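Local coordinates for proximal thread matrix protein 1 (Mytilus galloprovincialis, PDB 4CN9), which is a matrix protein of the mussel byssus with two von Willebrand factor A domains that binds zinc and probably collagen, at residues T232-K235 with L236-L240; E123-K126 with K127-D131; A179-P183 with Q184-H188; S384-K388 with E389-I393; G375-P379 with E380-S384. One frame throughout, in Å; residues are numbered along the deposited sequence.

The chain carries two von Willebrand factor A domains, and each of the five contacts is local, made within a helix or at one of its ends. Contacts 3 and 5 are counterparts, each opening the helix that follows a central strand of its domain; their centres lie about 29 Å apart. Contact 4 closes the helix that contact 5 opens. These two share S384 and meet where CD1 of I393 packs on CB of S383 at 3.9 Å. Contact 2 is peripheral, about 46 Å from contact 5 between centres. Contact 1 comes nearest to zinc: the side chain of I238 is about 9 Å from a bound zinc ion. E49, D51 and H446 form that site.

Contact 1: residues T232-K235 with L236-L240; sequences TLLK and LVIDL
With chi1 at 170°, CG of K235 points opposite the backbone N, and the side chain stays extended until a bend at the last torsion, while D239, one turn later, keeps CG beside its own backbone N (chi1 -73°); these choices bring ammonium and carboxylate together. NZ of K235 lies 2.9 Å from OD2 of D239 and approaches on the syn lone pair, the side of the other carboxylate oxygen. The two side chains cross at a slant, and the salt bridge spans the same four-residue step as the backbone bond from N of D239 to O of K235. E48 adds a second carboxylate nearby: it forms a long, weak ion pair with K235 and sits close to OD1 of D239 as a like-charge neighbour. With an alanine in place of D239, the ammonium of K235 would probably lose its close ionic partner and be set free to turn.

Helix 234-241 packs on the central sheet of the first von Willebrand factor A domain, an alpha/beta fold, and against helix 73-85. On this inner face L233 and V237 both reach I200 of strand 195-202. CD1 of L234 touches CG1 of I238 at 4.2 Å, and both residues lean on L84. CG1 of I238 also rests 3.2 Å from O of L234. At the start of the helix, where a 3-10 turn runs into it, a water donates to O of T232 at 2.7 Å and accepts from N of L236 at 3.0 Å, bridging the carbonyl and amide four residues apart.

Contact 2: residues E123-K126 with K127-D131; sequences EDIK and KGIQD
N of Q130 donates to O of K126 at 2.9 Å, one of a run of backbone bonds, each spanning four residues, that goes from K127 N to E123 O through to D131 N to K127 O at the end of helix 122-130. The side chain of I129 is laid back over the preceding turn. Its CG1 stands beside the backbone N (chi1 -70°), which sets it 3.5 Å from O of I125, and CD1 continues to CG2 of I125 at 4.1 Å. The two isoleucines meet at a slant and face helix 73-85, where both touch V85. Round the outer side, CB of K127 rests 3.6 Å from O of D124, and its chain, bent at chi2, runs on to a longer salt bridge of 3.6 Å between NZ of K127 and OD1 of D131. The polar ends of the flanking residues look to other parts of the domain: K126 pairs with D86, and the amide of Q130 bonds to K82 and Q75. The helix is therefore amphipathic, joined to helix 73-85 by an apolar strip with polar bonds beside it, while K78, donating to O of Q130, brings a positive charge that would probably suit the negative end of the helix dipole.

Contact 3: residues A179-P183 with Q184-H188; sequences AGAPP and QHEAH
The flat carboxylate of E186 has the methyl of A181 off to one side of its plane, with OE2 of E186 4.1 Å from CB of A181. The closer touch is made by the stem of the glutamate, where CG of E186 comes to 3.8 Å from CB of A181.

That stem is folded back toward the start of the helix: CG lies beside the backbone N (chi1 -62°) and the chain bends again at chi2 (-55°). It thus passes O of P182, 3.4 Å from CG of E186, and delivers OE1 to a salt bridge with R150 of helix 142-153. P182 occupies the N-cap position of helix 183-192. Its carbonyl takes a weak, long bond from N of E186, whereas O of P183 accepts from N of A187 at 2.9 Å and is also approached by the methyl of A187 at 3.3 Å. The puckered ring of P183 meets S177 and E210, while Q184 packs on I214 of helix 208-214 and makes a weak bond to a carbonyl there. The loop after strand 166-173 thus enters helix 183-192 of the first von Willebrand factor A domain with helices 142-153 and 208-214 as neighbours.

A proline suits this first turn, since the nitrogen of P183 has no hydrogen that would need a cap. P182, at the N-cap, likewise has no polar side chain to offer the amides that follow. The carboxylate of E186, already paired with R150, lies near the helix start, where the dipole would probably stabilise its negative charge.

Contact 4: residues S384-K388 with E389-I393; sequences SLLRK and EGVVI
The chain leaves helix 384-388 through a Schellman motif and turns into strand 391-393 at 129° to the helix, G390 making the reversal with a positive phi of 93°. Two backbone bonds close it: N of V391 donates to O of L386 at 3.1 Å, and N of G390 reaches O of R387 at 3.0 Å from above the carbonyl plane. N of E389 adds weak bonds to O of L385 and O of L386. A water donates to both O of R387 and O of V391, 2.7 Å from the first, and CA of R387 makes a C-H...O contact of 3.5 Å with O of V391.

Inside the turn, CD2 of L386 lies obliquely against CG2 of V391 at 4.0 Å, the apolar pair commonly found across a Schellman motif. The side chain of I393 crosses those of L386 and R387 at about a right angle. Its CD1 touches L386 and lies 3.8 Å from CG of R387. With its CG beside the backbone N (chi1 -62°), the arginine offers its aliphatic stem to this methyl. One face of its guanidinium has CA of S384 above it, offset toward the rim, and NH1 bonds to O of I410.

This is the helix-to-strand connection of the beta-alpha-beta unit formed by strand 362-369, helix 379-388 and strand 391-398. Its helix-end carbonyls are met by amides and water, while L386 packs on helix 338-349, V391 on strand 362-369, and I393 covers L386 and R387.

Contact 5: residues G375-P379 with E380-S384; sequences GHKSP and EHESS
OG of S378 accepts from N of H381 at 3.1 Å in a nearly straight bond (169°), the side-chain cap of helix 379-388. A chi1 of 160° swings OG of S378 away from its own N and toward the helix, where it also lies 3.5 Å from CB of H381. The carbonyl of the same serine accepts from N of E382 at 3.0 Å, so S378 meets two amides of the first turn. An alanine here would probably leave the amide of H381 without its capping partner and let the helix start fray.

P379 follows at the first helical position, where a proline has no N-H to satisfy. Its carbonyl accepts from N of S383, whose hydroxyl also lies 2.6 Å from O of P379 and 2.9 Å from O of E380. The single proton of S383 could go to either. The hydroxyl stands between backbone N and carbonyl carbon (chi1 53°), which turns it back over the preceding turn.

Further out, a water accepts from N of S378 and donates to OE2 of E382, the latter bond 2.9 Å, tying the glutamate to the amide of the cap residue. E382 is bent at chi2, with CG passing O of S378 and OE2 3.9 Å from CD of K377. Its other oxygen, OE1, makes a salt bridge with R346.

That arginine belongs to helix 338-349, whose L342 and E343 also touch E382. P379 and S383 rest on I410 of helix 404-410, so the helix start that follows strand 362-369 is lodged between these two neighbours in the second von Willebrand factor A domain.

Contact 1: residues T232-K235 with L236-L240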
# COMPACT_ATOMS: atom_id res chain seq x y z
N THR A 232 -0.08 18.94 11.38
CA THR A 232 1.18 18.21 11.53
C THR A 232 1.29 17.04 10.55
O THR A 232 2.33 16.41 10.44
CB THR A 232 1.38 17.70 12.98
OG1 THR A 232 0.44 16.67 13.28
CG2 THR A 232 1.24 18.84 13.98
N LEU A 233 0.21 16.76 9.82
CA LEU A 233 0.22 15.64 8.89
C LEU A 233 0.42 16.11 7.45
O LEU A 233 0.56 15.29 6.55
CB LEU A 233 -1.08 14.84 8.98
CG LEU A 233 -1.49 14.25 10.33
CD1 LEU A 233 -2.80 13.50 10.19
CD2 LEU A 233 -0.41 13.34 10.91
N LEU A 234 0.42 17.43 7.23
CA LEU A 234 0.44 17.96 5.87
C LEU A 234 1.60 17.41 5.04
O LEU A 234 1.41 16.92 3.91
CB LEU A 234 0.47 19.49 5.87
CG LEU A 234 0.34 20.16 4.50
CD1 LEU A 234 -0.94 19.75 3.79
CD2 LEU A 234 0.39 21.69 4.65
N LYS A 235 2.80 17.50 5.59
CA LYS A 235 3.99 17.09 4.83
C LYS A 235 3.92 15.61 4.45
O LYS A 235 4.22 15.24 3.32
CB LYS A 235 5.28 17.37 5.61
CG LYS A 235 6.51 16.75 4.97
CD LYS A 235 7.81 17.23 5.61
CE LYS A 235 9.03 16.74 4.83
NZ LYS A 235 9.05 15.26 4.65
N LEU A 236 3.51 14.79 5.41
CA LEU A 236 3.35 13.36 5.20
C LEU A 236 2.33 13.03 4.11
O LEU A 236 2.53 12.14 3.30
CB LEU A 236 2.93 12.69 6.51
CG LEU A 236 3.98 12.69 7.62
CD1 LEU A 236 3.40 12.18 8.94
CD2 LEU A 236 5.17 11.83 7.22
N VAL A 237 1.22 13.76 4.09
CA VAL A 237 0.18 13.52 3.11
C VAL A 237 0.68 13.88 1.72
O VAL A 237 0.45 13.14 0.77
CB VAL A 237 -1.11 14.29 3.44
CG1 VAL A 237 -2.11 14.20 2.29
CG2 VAL A 237 -1.73 13.74 4.71
N ILE A 238 1.36 15.01 1.60
CA ILE A 238 1.89 15.43 0.32
C ILE A 238 2.96 14.45 -0.17
O ILE A 238 3.03 14.16 -1.36
CB ILE A 238 2.49 16.85 0.39
CG1 ILE A 238 1.42 17.86 0.82
CG2 ILE A 238 3.11 17.22 -0.95
CD1 ILE A 238 0.14 17.82 -0.00
N ASP A 239 3.79 13.96 0.75
CA ASP A 239 4.83 12.99 0.40
C ASP A 239 4.22 11.73 -0.19
O ASP A 239 4.73 11.19 -1.17
CB ASP A 239 5.66 12.62 1.63
CG ASP A 239 6.61 13.74 2.05
OD1 ASP A 239 6.83 14.67 1.25
OD2 ASP A 239 7.14 13.67 3.18
N LEU A 240 3.14 11.24 0.43
CA LEU A 240 2.45 10.05 -0.07
C LEU A 240 1.69 10.33 -1.36
O LEU A 240 1.64 9.48 -2.26
CB LEU A 240 1.48 9.51 0.99
CG LEU A 240 2.09 8.99 2.29
CD1 LEU A 240 1.04 8.95 3.40
CD2 LEU A 240 2.67 7.60 2.07
O HOH W 1 3.73 15.88 8.22

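Contact 2: residues E123-K126 with K127-D131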
# COMPACT_ATOMS: atom_id res chain seq x y z
N GLU A 123 -7.71 29.65 -5.73
CA GLU A 123 -8.56 30.54 -4.93
C GLU A 123 -10.01 30.10 -4.98
O GLU A 123 -10.67 29.99 -3.95
CB GLU A 123 -8.47 31.99 -5.44
CG GLU A 123 -9.37 32.95 -4.69
CD GLU A 123 -9.43 34.33 -5.33
OE1 GLU A 123 -9.96 34.44 -6.46
OE2 GLU A 123 -8.96 35.30 -4.71
N ASP A 124 -10.52 29.86 -6.19
CA ASP A 124 -11.88 29.38 -6.37
C ASP A 124 -12.14 28.03 -5.68
O ASP A 124 -13.20 27.83 -5.07
CB ASP A 124 -12.20 29.27 -7.86
CG ASP A 124 -12.46 30.63 -8.49
OD1 ASP A 124 -12.64 31.61 -7.75
OD2 ASP A 124 -12.48 30.71 -9.74
N ILE A 125 -11.17 27.12 -5.76
CA ILE A 125 -11.29 25.83 -5.08
C ILE A 125 -11.36 26.04 -3.57
O ILE A 125 -12.19 25.45 -2.89
CB ILE A 125 -10.12 24.89 -5.44
CG1 ILE A 125 -10.21 24.47 -6.92
CG2 ILE A 125 -10.13 23.66 -4.53
CD1 ILE A 125 -8.91 23.91 -7.46
N LYS A 126 -10.50 26.92 -3.05
CA LYS A 126 -10.48 27.17 -1.61
C LYS A 126 -11.79 27.79 -1.11
O LYS A 126 -12.27 27.44 -0.02
CB LYS A 126 -9.24 28.01 -1.23
CG LYS A 126 -7.94 27.20 -1.37
CD LYS A 126 -6.72 27.89 -0.76
CE LYS A 126 -6.32 29.15 -1.52
NZ LYS A 126 -5.26 29.87 -0.76
N LYS A 127 -12.38 28.66 -1.91
CA LYS A 127 -13.69 29.24 -1.62
C LYS A 127 -14.77 28.15 -1.63
O LYS A 127 -15.65 28.12 -0.77
CB LYS A 127 -14.01 30.31 -2.66
CG LYS A 127 -15.42 30.88 -2.60
CD LYS A 127 -15.60 31.87 -1.46
CE LYS A 127 -16.95 32.58 -1.56
NZ LYS A 127 -17.37 33.19 -0.26
N GLY A 128 -14.69 27.25 -2.61
CA GLY A 128 -15.57 26.09 -2.63
C GLY A 128 -15.50 25.30 -1.34
O GLY A 128 -16.52 24.93 -0.78
N ILE A 129 -14.29 25.05 -0.86
CA ILE A 129 -14.10 24.31 0.39
C ILE A 129 -14.72 25.08 1.57
O ILE A 129 -15.44 24.51 2.41
CB ILE A 129 -12.60 24.08 0.65
CG1 ILE A 129 -12.04 23.07 -0.37
CG2 ILE A 129 -12.36 23.60 2.07
CD1 ILE A 129 -10.54 23.11 -0.49
N GLN A 130 -14.45 26.38 1.63
CA GLN A 130 -14.98 27.21 2.70
C GLN A 130 -16.52 27.21 2.72
O GLN A 130 -17.15 27.22 3.78
CB GLN A 130 -14.46 28.65 2.57
CG GLN A 130 -14.86 29.53 3.74
CD GLN A 130 -14.46 28.92 5.08
OE1 GLN A 130 -13.37 28.38 5.23
NE2 GLN A 130 -15.37 28.98 6.05
N ASP A 131 -17.12 27.18 1.53
CA ASP A 131 -18.56 27.27 1.39
C ASP A 131 -19.29 25.95 1.63
O ASP A 131 -20.51 25.92 1.61
CB ASP A 131 -18.93 27.77 -0.01
CG ASP A 131 -18.66 29.25 -0.19
OD1 ASP A 131 -18.48 29.96 0.82
OD2 ASP A 131 -18.62 29.69 -1.35

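Contact 3: residues A179-P183 with Q184-H188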
# COMPACT_ATOMS: atom_id res chain seq x y z
N ALA A 179 -22.40 1.39 8.28
CA ALA A 179 -23.57 1.24 7.43
C ALA A 179 -23.16 1.39 5.96
O ALA A 179 -22.05 1.81 5.66
CB ALA A 179 -24.62 2.27 7.80
N GLY A 180 -24.05 1.02 5.06
CA GLY A 180 -23.85 1.22 3.63
C GLY A 180 -22.97 0.16 2.98
O GLY A 180 -22.82 -0.95 3.49
N ALA A 181 -22.38 0.52 1.85
CA ALA A 181 -21.56 -0.41 1.08
C ALA A 181 -20.37 -0.90 1.91
O ALA A 181 -19.71 -0.11 2.58
CB ALA A 181 -21.09 0.24 -0.19
N PRO A 182 -20.10 -2.21 1.88
CA PRO A 182 -18.93 -2.76 2.60
C PRO A 182 -17.64 -2.14 2.07
O PRO A 182 -17.40 -2.21 0.87
CB PRO A 182 -19.00 -4.26 2.31
CG PRO A 182 -19.89 -4.40 1.12
CD PRO A 182 -20.85 -3.26 1.17
N PRO A 183 -16.84 -1.52 2.95
CA PRO A 183 -15.73 -0.65 2.53
C PRO A 183 -14.52 -1.36 1.93
O PRO A 183 -13.90 -0.82 1.02
CB PRO A 183 -15.33 0.06 3.84
CG PRO A 183 -15.79 -0.84 4.92
CD PRO A 183 -17.05 -1.47 4.41
N GLN A 184 -14.18 -2.55 2.40
CA GLN A 184 -12.97 -3.21 1.91
C GLN A 184 -13.15 -3.54 0.44
O GLN A 184 -12.25 -3.33 -0.38
CB GLN A 184 -12.66 -4.46 2.72
CG GLN A 184 -12.57 -4.17 4.19
CD GLN A 184 -11.59 -3.05 4.45
OE1 GLN A 184 -10.72 -2.79 3.62
NE2 GLN A 184 -11.74 -2.36 5.59
N HIS A 185 -14.34 -4.00 0.09
CA HIS A 185 -14.64 -4.35 -1.29
C HIS A 185 -14.67 -3.13 -2.21
O HIS A 185 -14.15 -3.17 -3.33
CB HIS A 185 -15.98 -5.07 -1.35
CG HIS A 185 -16.34 -5.58 -2.71
ND1 HIS A 185 -15.56 -6.50 -3.38
CD2 HIS A 185 -17.38 -5.30 -3.52
CE1 HIS A 185 -16.11 -6.76 -4.55
NE2 HIS A 185 -17.22 -6.05 -4.66
N GLU A 186 -15.29 -2.04 -1.76
CA GLU A 186 -15.27 -0.81 -2.55
C GLU A 186 -13.85 -0.23 -2.72
O GLU A 186 -13.51 0.32 -3.77
CB GLU A 186 -16.20 0.24 -1.93
CG GLU A 186 -17.67 -0.18 -1.90
CD GLU A 186 -18.21 -0.57 -3.28
OE1 GLU A 186 -17.73 -0.02 -4.29
OE2 GLU A 186 -19.11 -1.43 -3.34
N ALA A 187 -13.03 -0.35 -1.68
CA ALA A 187 -11.66 0.15 -1.75
C ALA A 187 -10.84 -0.67 -2.76
O ALA A 187 -10.01 -0.14 -3.49
CB ALA A 187 -11.02 0.09 -0.36
N HIS A 188 -11.09 -1.98 -2.79
CA HIS A 188 -10.46 -2.87 -3.76
C HIS A 188 -10.79 -2.46 -5.20
O HIS A 188 -9.90 -2.31 -6.03
CB HIS A 188 -10.91 -4.32 -3.51
CG HIS A 188 -10.44 -5.29 -4.55
ND1 HIS A 188 -9.18 -5.83 -4.55
CD2 HIS A 188 -11.08 -5.81 -5.63
CE1 HIS A 188 -9.05 -6.64 -5.58
NE2 HIS A 188 -10.18 -6.64 -6.26

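Contact 4: residues S384-K388 with E389-I393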
# COMPACT_ATOMS: atom_id res chain seq x y z
N SER A 384 7.04 -4.49 10.52
CA SER A 384 6.88 -3.05 10.74
C SER A 384 8.20 -2.30 10.50
O SER A 384 8.23 -1.28 9.80
CB SER A 384 6.36 -2.78 12.15
OG SER A 384 6.30 -1.38 12.38
N LEU A 385 9.28 -2.82 11.07
CA LEU A 385 10.61 -2.26 10.92
C LEU A 385 11.05 -2.27 9.46
O LEU A 385 11.58 -1.28 8.97
CB LEU A 385 11.62 -3.01 11.79
CG LEU A 385 11.46 -2.84 13.31
CD1 LEU A 385 12.63 -3.47 14.07
CD2 LEU A 385 11.32 -1.38 13.67
N LEU A 386 10.84 -3.39 8.77
CA LEU A 386 11.12 -3.43 7.33
C LEU A 386 10.30 -2.40 6.54
O LEU A 386 10.85 -1.69 5.71
CB LEU A 386 10.87 -4.83 6.76
CG LEU A 386 11.91 -5.91 7.08
CD1 LEU A 386 11.31 -7.28 6.90
CD2 LEU A 386 13.14 -5.75 6.21
N ARG A 387 8.99 -2.31 6.79
CA ARG A 387 8.16 -1.39 6.01
C ARG A 387 8.51 0.08 6.27
O ARG A 387 8.45 0.90 5.35
CB ARG A 387 6.66 -1.64 6.23
CG ARG A 387 6.22 -3.04 5.78
CD ARG A 387 4.69 -3.27 5.91
NE ARG A 387 4.17 -2.83 7.20
CZ ARG A 387 3.91 -3.63 8.22
NH1 ARG A 387 4.11 -4.94 8.11
NH2 ARG A 387 3.48 -3.12 9.36
N LYS A 388 8.89 0.39 7.50
CA LYS A 388 9.35 1.74 7.85
C LYS A 388 10.64 2.12 7.11
O LYS A 388 10.92 3.31 6.92
CB LYS A 388 9.56 1.86 9.37
CG LYS A 388 8.24 1.95 10.15
CD LYS A 388 8.45 2.05 11.66
CE LYS A 388 7.13 1.86 12.40
NZ LYS A 388 6.11 2.88 12.04
N GLU A 389 11.40 1.13 6.68
CA GLU A 389 12.60 1.36 5.88
C GLU A 389 12.30 1.43 4.39
O GLU A 389 13.21 1.54 3.58
CB GLU A 389 13.62 0.24 6.10
CG GLU A 389 14.22 0.18 7.48
CD GLU A 389 15.02 -1.10 7.69
OE1 GLU A 389 15.29 -1.83 6.69
OE2 GLU A 389 15.38 -1.38 8.86
N GLY A 390 11.04 1.34 4.00
CA GLY A 390 10.69 1.38 2.60
C GLY A 390 10.57 0.03 1.90
O GLY A 390 10.42 -0.03 0.67
N VAL A 391 10.63 -1.06 2.65
CA VAL A 391 10.51 -2.38 2.05
C VAL A 391 9.04 -2.70 1.80
O VAL A 391 8.20 -2.60 2.71
CB VAL A 391 11.13 -3.47 2.94
CG1 VAL A 391 10.96 -4.86 2.31
CG2 VAL A 391 12.59 -3.17 3.19
N VAL A 392 8.71 -3.07 0.57
CA VAL A 392 7.38 -3.55 0.25
C VAL A 392 7.34 -5.06 0.46
O VAL A 392 8.17 -5.78 -0.07
CB VAL A 392 6.97 -3.23 -1.20
CG1 VAL A 392 5.68 -3.93 -1.56
CG2 VAL A 392 6.86 -1.73 -1.39
N ILE A 393 6.36 -5.55 1.24
CA ILE A 393 6.29 -6.97 1.57
C ILE A 393 5.06 -7.65 0.98
O ILE A 393 3.90 -7.22 1.18
CB ILE A 393 6.30 -7.19 3.10
CG1 ILE A 393 7.51 -6.49 3.73
CG2 ILE A 393 6.30 -8.68 3.41
CD1 ILE A 393 7.58 -6.60 5.24
O HOH W 2 7.40 0.40 2.94

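Contact 5: residues G375-P379 with E380-S384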
# COMPACT_ATOMS: atom_id res chain seq x y z
N GLY A 375 7.18 -18.13 17.09
CA GLY A 375 7.25 -17.14 18.14
C GLY A 375 8.65 -16.70 18.57
O GLY A 375 8.78 -15.89 19.50
N HIS A 376 9.70 -17.18 17.92
CA HIS A 376 11.03 -16.78 18.34
C HIS A 376 11.26 -15.27 18.11
O HIS A 376 11.86 -14.59 18.94
CB HIS A 376 12.12 -17.60 17.65
CG HIS A 376 13.50 -17.21 18.09
ND1 HIS A 376 13.96 -17.42 19.37
CD2 HIS A 376 14.50 -16.59 17.42
CE1 HIS A 376 15.20 -16.95 19.47
NE2 HIS A 376 15.55 -16.45 18.30
N LYS A 377 10.73 -14.76 17.01
CA LYS A 377 10.66 -13.33 16.73
C LYS A 377 9.24 -12.99 16.30
O LYS A 377 8.51 -13.84 15.83
CB LYS A 377 11.64 -12.94 15.62
CG LYS A 377 13.11 -13.06 15.99
CD LYS A 377 13.57 -11.95 16.92
CE LYS A 377 15.00 -12.20 17.37
NZ LYS A 377 15.42 -11.26 18.41
N SER A 378 8.85 -11.73 16.45
CA SER A 378 7.49 -11.31 16.14
C SER A 378 7.38 -10.89 14.66
O SER A 378 8.03 -9.93 14.23
CB SER A 378 7.10 -10.14 17.02
OG SER A 378 6.02 -9.45 16.43
N PRO A 379 6.55 -11.58 13.88
CA PRO A 379 6.40 -11.18 12.47
C PRO A 379 5.86 -9.75 12.34
O PRO A 379 6.29 -9.00 11.44
CB PRO A 379 5.40 -12.19 11.91
CG PRO A 379 5.47 -13.37 12.86
CD PRO A 379 5.75 -12.78 14.21
N GLU A 380 4.93 -9.37 13.22
CA GLU A 380 4.36 -8.02 13.19
C GLU A 380 5.44 -6.97 13.40
O GLU A 380 5.53 -5.99 12.66
CB GLU A 380 3.27 -7.87 14.24
CG GLU A 380 2.78 -6.43 14.46
CD GLU A 380 1.68 -6.01 13.49
OE1 GLU A 380 1.19 -6.87 12.73
OE2 GLU A 380 1.30 -4.81 13.50
N HIS A 381 6.28 -7.17 14.41
CA HIS A 381 7.33 -6.20 14.71
C HIS A 381 8.42 -6.13 13.62
O HIS A 381 8.84 -5.04 13.22
CB HIS A 381 7.96 -6.51 16.06
CG HIS A 381 9.02 -5.53 16.47
ND1 HIS A 381 10.34 -5.87 16.61
CD2 HIS A 381 8.94 -4.21 16.76
CE1 HIS A 381 11.04 -4.81 16.96
NE2 HIS A 381 10.21 -3.79 17.07
N GLU A 382 8.88 -7.28 13.15
CA GLU A 382 9.95 -7.31 12.14
C GLU A 382 9.47 -6.74 10.81
O GLU A 382 10.21 -6.06 10.11
CB GLU A 382 10.51 -8.73 11.94
CG GLU A 382 11.10 -9.38 13.18
CD GLU A 382 12.29 -8.63 13.76
OE1 GLU A 382 12.97 -7.90 13.02
OE2 GLU A 382 12.53 -8.79 14.97
N SER A 383 8.22 -7.00 10.46
CA SER A 383 7.68 -6.46 9.22
C SER A 383 7.48 -4.95 9.35
O SER A 383 7.72 -4.22 8.42
CB SER A 383 6.35 -7.13 8.86
OG SER A 383 5.45 -7.06 9.95
N SER A 384 7.04 -4.49 10.52
CA SER A 384 6.88 -3.05 10.74
C SER A 384 8.20 -2.30 10.50
O SER A 384 8.23 -1.28 9.80
CB SER A 384 6.36 -2.78 12.15
OG SER A 384 6.30 -1.38 12.38
O HOH W 3 10.57 -9.53 17.00